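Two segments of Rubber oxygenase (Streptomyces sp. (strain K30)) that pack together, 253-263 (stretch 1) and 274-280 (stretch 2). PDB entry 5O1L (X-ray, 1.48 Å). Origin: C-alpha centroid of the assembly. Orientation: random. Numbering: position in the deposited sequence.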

ATOM      1  N   ASP A 253      -8.815  16.067  -9.424  1.00 12.49           N
ATOM      2  CA  ASP A 253      -8.728  14.624  -9.166  1.00 11.93           C
ATOM      3  C   ASP A 253      -7.424  14.275  -8.494  1.00 11.85           C
ATOM      4  O   ASP A 253      -7.400  13.386  -7.626  1.00 11.87           O
ATOM      5  CB  ASP A 253      -8.820  13.839 -10.468  1.00 13.19           C
ATOM      6  CG  ASP A 253     -10.263  13.658 -10.947  1.00 15.08           C
ATOM      7  OD1 ASP A 253     -11.227  13.787 -10.177  1.00 17.04           O
ATOM      8  OD2 ASP A 253     -10.392  13.338 -12.152  1.00 17.32           O
ATOM      9  N   ALA A 254      -6.293  14.864  -8.856  1.00 11.18           N
ATOM     10  CA  ALA A 254      -5.041  14.653  -8.185  1.00 11.51           C
ATOM     11  C   ALA A 254      -5.151  14.993  -6.724  1.00 11.45           C
ATOM     12  O   ALA A 254      -4.614  14.285  -5.867  1.00 11.07           O
ATOM     13  CB  ALA A 254      -3.913  15.420  -8.811  1.00 11.69           C
ATOM     14  N   GLU A 255      -5.767  16.115  -6.424  1.00 11.40           N
ATOM     15  CA  GLU A 255      -5.932  16.527  -5.021  1.00 11.76           C
ATOM     16  C   GLU A 255      -6.839  15.582  -4.259  1.00 11.46           C
ATOM     17  O   GLU A 255      -6.602  15.309  -3.082  1.00 11.81           O
ATOM     18  CB  GLU A 255      -6.454  17.925  -4.932  1.00 12.57           C
ATOM     19  CG  GLU A 255      -5.424  18.917  -5.377  1.00 15.02           C
ATOM     20  CD  GLU A 255      -4.159  18.935  -4.638  1.00 16.38           C
ATOM     21  OE1 GLU A 255      -4.252  18.928  -3.362  1.00 19.20           O
ATOM     22  OE2 GLU A 255      -3.091  19.044  -5.296  1.00 20.46           O
ATOM     23  N   ALA A 256      -7.873  15.069  -4.908  1.00 11.09           N
ATOM     24  CA  ALA A 256      -8.788  14.148  -4.241  1.00 10.94           C
ATOM     25  C   ALA A 256      -8.124  12.820  -3.978  1.00 10.80           C
ATOM     26  O   ALA A 256      -8.311  12.231  -2.905  1.00 11.04           O
ATOM     27  CB  ALA A 256     -10.007  13.957  -5.106  1.00 11.41           C
ATOM     28  N   TYR A 257      -7.328  12.341  -4.930  1.00 10.35           N
ATOM     29  CA  TYR A 257      -6.543  11.125  -4.723  1.00 10.05           C
ATOM     30  C   TYR A 257      -5.571  11.285  -3.559  1.00 10.60           C
ATOM     31  O   TYR A 257      -5.468  10.400  -2.672  1.00  9.91           O
ATOM     32  CB  TYR A 257      -5.804  10.725  -6.024  1.00 10.89           C
ATOM     33  CG  TYR A 257      -4.970   9.484  -5.954  1.00 11.58           C
ATOM     34  CD1 TYR A 257      -5.545   8.280  -6.103  1.00 14.87           C
ATOM     35  CD2 TYR A 257      -3.626   9.514  -5.729  1.00 12.86           C
ATOM     36  CE1 TYR A 257      -4.769   7.131  -6.068  1.00 13.98           C
ATOM     37  CE2 TYR A 257      -2.842   8.380  -5.698  1.00 14.09           C
ATOM     38  CZ  TYR A 257      -3.445   7.189  -5.842  1.00 14.21           C
ATOM     39  OH  TYR A 257      -2.658   6.015  -5.746  1.00 15.50           O
ATOM     40  N   LEU A 258      -4.835  12.378  -3.478  1.00 10.54           N
ATOM     41  CA  LEU A 258      -4.000  12.644  -2.332  1.00  9.97           C
ATOM     42  C   LEU A 258      -4.791  12.609  -1.031  1.00 10.69           C
ATOM     43  O   LEU A 258      -4.356  12.006  -0.055  1.00 10.03           O
ATOM     44  CB  LEU A 258      -3.317  14.000  -2.471  1.00 10.98           C
ATOM     45  CG  LEU A 258      -2.453  14.437  -1.278  1.00 11.35           C
ATOM     46  CD1 LEU A 258      -1.301  13.503  -1.011  1.00 11.71           C
ATOM     47  CD2 LEU A 258      -1.914  15.822  -1.616  1.00 12.03           C
ATOM     48  N   HIS A 259      -5.939  13.229  -1.034  1.00 10.05           N
ATOM     49  CA  HIS A 259      -6.795  13.280   0.169  1.00 10.12           C
ATOM     50  C   HIS A 259      -7.184  11.910   0.635  1.00  9.85           C
ATOM     51  O   HIS A 259      -7.139  11.618   1.837  1.00  9.67           O
ATOM     52  CB  HIS A 259      -7.979  14.189  -0.058  1.00 10.23           C
ATOM     53  CG  HIS A 259      -8.727  14.529   1.183  1.00 11.08           C
ATOM     54  ND1 HIS A 259      -8.135  15.271   2.190  1.00 13.62           N
ATOM     55  CD2 HIS A 259      -9.956  14.219   1.622  1.00 11.91           C
ATOM     56  CE1 HIS A 259      -9.022  15.386   3.198  1.00 13.40           C
ATOM     57  NE2 HIS A 259     -10.123  14.809   2.864  1.00 13.09           N
ATOM     58  N   VAL A 260      -7.593  11.048  -0.285  1.00  9.63           N
ATOM     59  CA  VAL A 260      -7.868   9.643   0.112  1.00  9.91           C
ATOM     60  C   VAL A 260      -6.686   9.042   0.816  1.00  9.98           C
ATOM     61  O   VAL A 260      -6.851   8.366   1.860  1.00  9.61           O
ATOM     62  CB  VAL A 260      -8.282   8.820  -1.109  1.00 10.84           C
ATOM     63  CG1 VAL A 260      -8.349   7.338  -0.791  1.00 10.90           C
ATOM     64  CG2 VAL A 260      -9.558   9.266  -1.733  1.00 11.37           C
ATOM     65  N   TRP A 261      -5.496   9.183   0.293  1.00  9.34           N
ATOM     66  CA  TRP A 261      -4.282   8.641   0.882  1.00  9.53           C
ATOM     67  C   TRP A 261      -3.896   9.309   2.165  1.00  9.62           C
ATOM     68  O   TRP A 261      -3.379   8.673   3.082  1.00 10.09           O
ATOM     69  CB  TRP A 261      -3.153   8.534  -0.156  1.00 10.22           C
ATOM     70  CG  TRP A 261      -3.374   7.412  -1.072  1.00 10.49           C
ATOM     71  CD1 TRP A 261      -4.058   7.352  -2.239  1.00 12.43           C
ATOM     72  CD2 TRP A 261      -2.964   6.050  -0.769  1.00 11.21           C
ATOM     73  NE1 TRP A 261      -4.089   6.032  -2.688  1.00 12.48           N
ATOM     74  CE2 TRP A 261      -3.385   5.253  -1.836  1.00 11.52           C
ATOM     75  CE3 TRP A 261      -2.272   5.493   0.258  1.00 12.91           C
ATOM     76  CZ2 TRP A 261      -3.135   3.869  -1.874  1.00 12.21           C
ATOM     77  CZ3 TRP A 261      -1.970   4.158   0.217  1.00 13.19           C
ATOM     78  CH2 TRP A 261      -2.454   3.355  -0.833  1.00 13.12           C
ATOM     79  N   GLN A 262      -4.174  10.591   2.340  1.00  8.93           N
ATOM     80  CA  GLN A 262      -3.895  11.277   3.594  1.00  9.35           C
ATOM     81  C   GLN A 262      -4.825  10.741   4.701  1.00  9.21           C
ATOM     82  O   GLN A 262      -4.347  10.412   5.781  1.00  9.97           O
ATOM     83  CB  GLN A 262      -4.085  12.793   3.436  1.00  9.53           C
ATOM     84  CG  GLN A 262      -3.081  13.550   2.567  1.00  9.68           C
ATOM     85  CD  GLN A 262      -3.547  14.929   2.235  1.00 10.27           C
ATOM     86  OE1 GLN A 262      -4.735  15.204   2.034  1.00 10.88           O
ATOM     87  NE2 GLN A 262      -2.551  15.823   2.189  1.00 10.41           N
ATOM     88  N   VAL A 263      -6.129  10.680   4.420  1.00  9.84           N
ATOM     89  CA  VAL A 263      -7.049  10.209   5.405  1.00 10.01           C
ATOM     90  C   VAL A 263      -6.710   8.763   5.726  1.00 10.00           C
ATOM     91  O   VAL A 263      -6.708   8.370   6.885  1.00 10.57           O
ATOM     92  CB  VAL A 263      -8.466  10.341   4.897  1.00 10.88           C
ATOM     93  CG1 VAL A 263      -9.467   9.542   5.764  1.00 12.14           C
ATOM     94  CG2 VAL A 263      -8.884  11.811   4.768  1.00 11.46           C
ATOM     95  N   TYR A 274       3.288  13.623  10.344  1.00 12.59           N
ATOM     96  CA  TYR A 274       4.120  12.924   9.361  1.00 11.94           C
ATOM     97  C   TYR A 274       3.462  12.728   8.007  1.00 12.44           C
ATOM     98  O   TYR A 274       4.063  12.173   7.086  1.00 14.30           O
ATOM     99  CB  TYR A 274       4.637  11.550   9.905  1.00 12.06           C
ATOM    100  CG  TYR A 274       5.329  11.711  11.251  1.00 13.29           C
ATOM    101  CD1 TYR A 274       6.318  12.612  11.469  1.00 14.69           C
ATOM    102  CD2 TYR A 274       4.890  10.960  12.301  1.00 14.66           C
ATOM    103  CE1 TYR A 274       6.946  12.711  12.682  1.00 14.65           C
ATOM    104  CE2 TYR A 274       5.474  11.057  13.547  1.00 15.74           C
ATOM    105  CZ  TYR A 274       6.506  11.948  13.691  1.00 14.59           C
ATOM    106  OH  TYR A 274       7.133  12.065  14.962  1.00 16.29           O
ATOM    107  N   ILE A 275       2.215  13.096   7.867  1.00 11.00           N
ATOM    108  CA  ILE A 275       1.499  12.919   6.576  1.00 10.41           C
ATOM    109  C   ILE A 275       1.702  14.162   5.727  1.00 10.50           C
ATOM    110  O   ILE A 275       1.430  15.262   6.199  1.00 10.92           O
ATOM    111  CB  ILE A 275      -0.030  12.721   6.835  1.00 10.83           C
ATOM    112  CG1 ILE A 275      -0.303  11.562   7.810  1.00 10.98           C
ATOM    113  CG2 ILE A 275      -0.759  12.571   5.522  1.00 10.91           C
ATOM    114  CD1 ILE A 275      -1.729  11.458   8.233  1.00 11.79           C
ATOM    115  N   PRO A 276       2.211  14.045   4.511  1.00 12.17           N
ATOM    116  CA  PRO A 276       2.424  15.252   3.706  1.00 12.00           C
ATOM    117  C   PRO A 276       1.175  15.976   3.390  1.00 11.89           C
ATOM    118  O   PRO A 276       0.165  15.361   3.068  1.00 12.16           O
ATOM    119  CB  PRO A 276       3.108  14.780   2.405  1.00 13.70           C
ATOM    120  CG  PRO A 276       3.087  13.315   2.488  1.00 17.66           C
ATOM    121  CD  PRO A 276       2.584  12.824   3.813  1.00 13.92           C
ATOM    122  N   ALA A 277       1.203  17.316   3.456  1.00 11.54           N
ATOM    123  CA  ALA A 277      -0.005  18.104   3.210  1.00 12.02           C
ATOM    124  C   ALA A 277      -0.346  18.352   1.735  1.00 10.88           C
ATOM    125  O   ALA A 277      -1.502  18.564   1.401  1.00 12.29           O
ATOM    126  CB  ALA A 277       0.051  19.508   3.883  1.00 12.80           C
ATOM    127  N   THR A 278       0.674  18.245   0.890  1.00 10.83           N
ATOM    128  CA  THR A 278       0.598  18.565  -0.515  1.00 11.44           C
ATOM    129  C   THR A 278       1.387  17.601  -1.363  1.00 12.11           C
ATOM    130  O   THR A 278       2.261  16.913  -0.860  1.00 12.56           O
ATOM    131  CB  THR A 278       1.193  19.995  -0.767  1.00 13.31           C
ATOM    132  OG1 THR A 278       2.591  19.990  -0.446  1.00 14.73           O
ATOM    133  CG2 THR A 278       0.452  21.040  -0.005  1.00 13.64           C
ATOM    134  N   TRP A 279       1.050  17.547  -2.685  1.00 13.16           N
ATOM    135  CA  TRP A 279       1.864  16.800  -3.589  1.00 12.73           C
ATOM    136  C   TRP A 279       3.310  17.245  -3.656  1.00 13.04           C
ATOM    137  O   TRP A 279       4.171  16.426  -3.740  1.00 14.26           O
ATOM    138  CB  TRP A 279       1.322  16.761  -4.987  1.00 13.74           C
ATOM    139  CG  TRP A 279       0.234  15.772  -5.178  1.00 14.05           C
ATOM    140  CD1 TRP A 279      -1.061  16.029  -5.498  1.00 14.81           C
ATOM    141  CD2 TRP A 279       0.338  14.370  -4.934  1.00 14.30           C
ATOM    142  NE1 TRP A 279      -1.728  14.847  -5.590  1.00 14.11           N
ATOM    143  CE2 TRP A 279      -0.916  13.807  -5.222  1.00 14.46           C
ATOM    144  CE3 TRP A 279       1.361  13.527  -4.527  1.00 15.70           C
ATOM    145  CZ2 TRP A 279      -1.166  12.453  -5.049  1.00 15.48           C
ATOM    146  CZ3 TRP A 279       1.078  12.194  -4.351  1.00 16.64           C
ATOM    147  CH2 TRP A 279      -0.178  11.688  -4.619  1.00 17.31           C
ATOM    148  N   ASP A 280       3.524  18.548  -3.611  1.00 16.17           N
ATOM    149  CA  ASP A 280       4.913  19.016  -3.605  1.00 17.09           C
ATOM    150  C   ASP A 280       5.704  18.440  -2.441  1.00 15.65           C
ATOM    151  O   ASP A 280       6.826  17.930  -2.636  1.00 16.04           O
ATOM    152  CB  ASP A 280       4.968  20.542  -3.582  1.00 20.23           C
ATOM    153  CG  ASP A 280       4.609  21.176  -4.906  1.00 24.97           C
ATOM    154  OD1 ASP A 280       4.649  20.497  -5.934  1.00 29.32           O
ATOM    155  OD2 ASP A 280       4.322  22.432  -4.849  1.00 32.32           O
TER
HETATM  156  O   HOH W   1      -1.073  19.314  -3.524  1.00 19.62           O

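Stretch 1 is helical throughout, held by regular backbone hydrogen bonds such as Leu258 N to Ala254 O. Stretch 2 is mostly loop and enters a helix at Trp279. The two run in opposite directions: Leu258 lies nearest Trp279, and Gln262, one turn later, lies nearest Ile275. Together they bury 425 Å².

Ala254 makes the first contact. Its carbonyl O accepts a hydrogen bond from Trp279 NE1 at 3.0 Å, nearly straight at 161°. The same O also takes the helical bond from Leu258 N, so it serves two donors. The small side chain of Ala254 lies beside the indole.

Glu255 points its CA-to-CB bond away from stretch 2, but the carboxylate comes back to it. Glu255 OE2 sits 3.6 Å from Trp279 CD1, at the ring edge. Water 1 links the two residues: it donates to Glu255 OE2 at 2.7 Å and accepts from Trp279 N at 2.9 Å.

Tyr257 meets the indole edge to edge, with CD2 3.9 Å from Trp279 CZ2. This contact is apolar. The Tyr257 hydroxyl is hydrogen-bonded elsewhere in the structure.

Leu258 points toward stretch 2. Its CD2 lies over the indole face, 4.0 Å from the centroid of the five-membered ring of Trp279, a CH-pi contact only 7° off the ring normal. The Trp279 side chain thus fits as a knob among Ala254, Glu255, Tyr257 and Leu258.

Gln262 closes the contact. Its NE2 donates to Pro276 O at 2.9 Å and, more weakly because of a bent 134° angle, to Ala277 O at 3.0 Å. One amide nitrogen thereby ties down two successive loop carbonyls. Gln262 OE1 accepts a weak hydrogen bond from His259 ND1 at 3.4 Å. Gln262 CG also packs 3.9 Å from Ile275 CG2, an aliphatic contact beside the polar one.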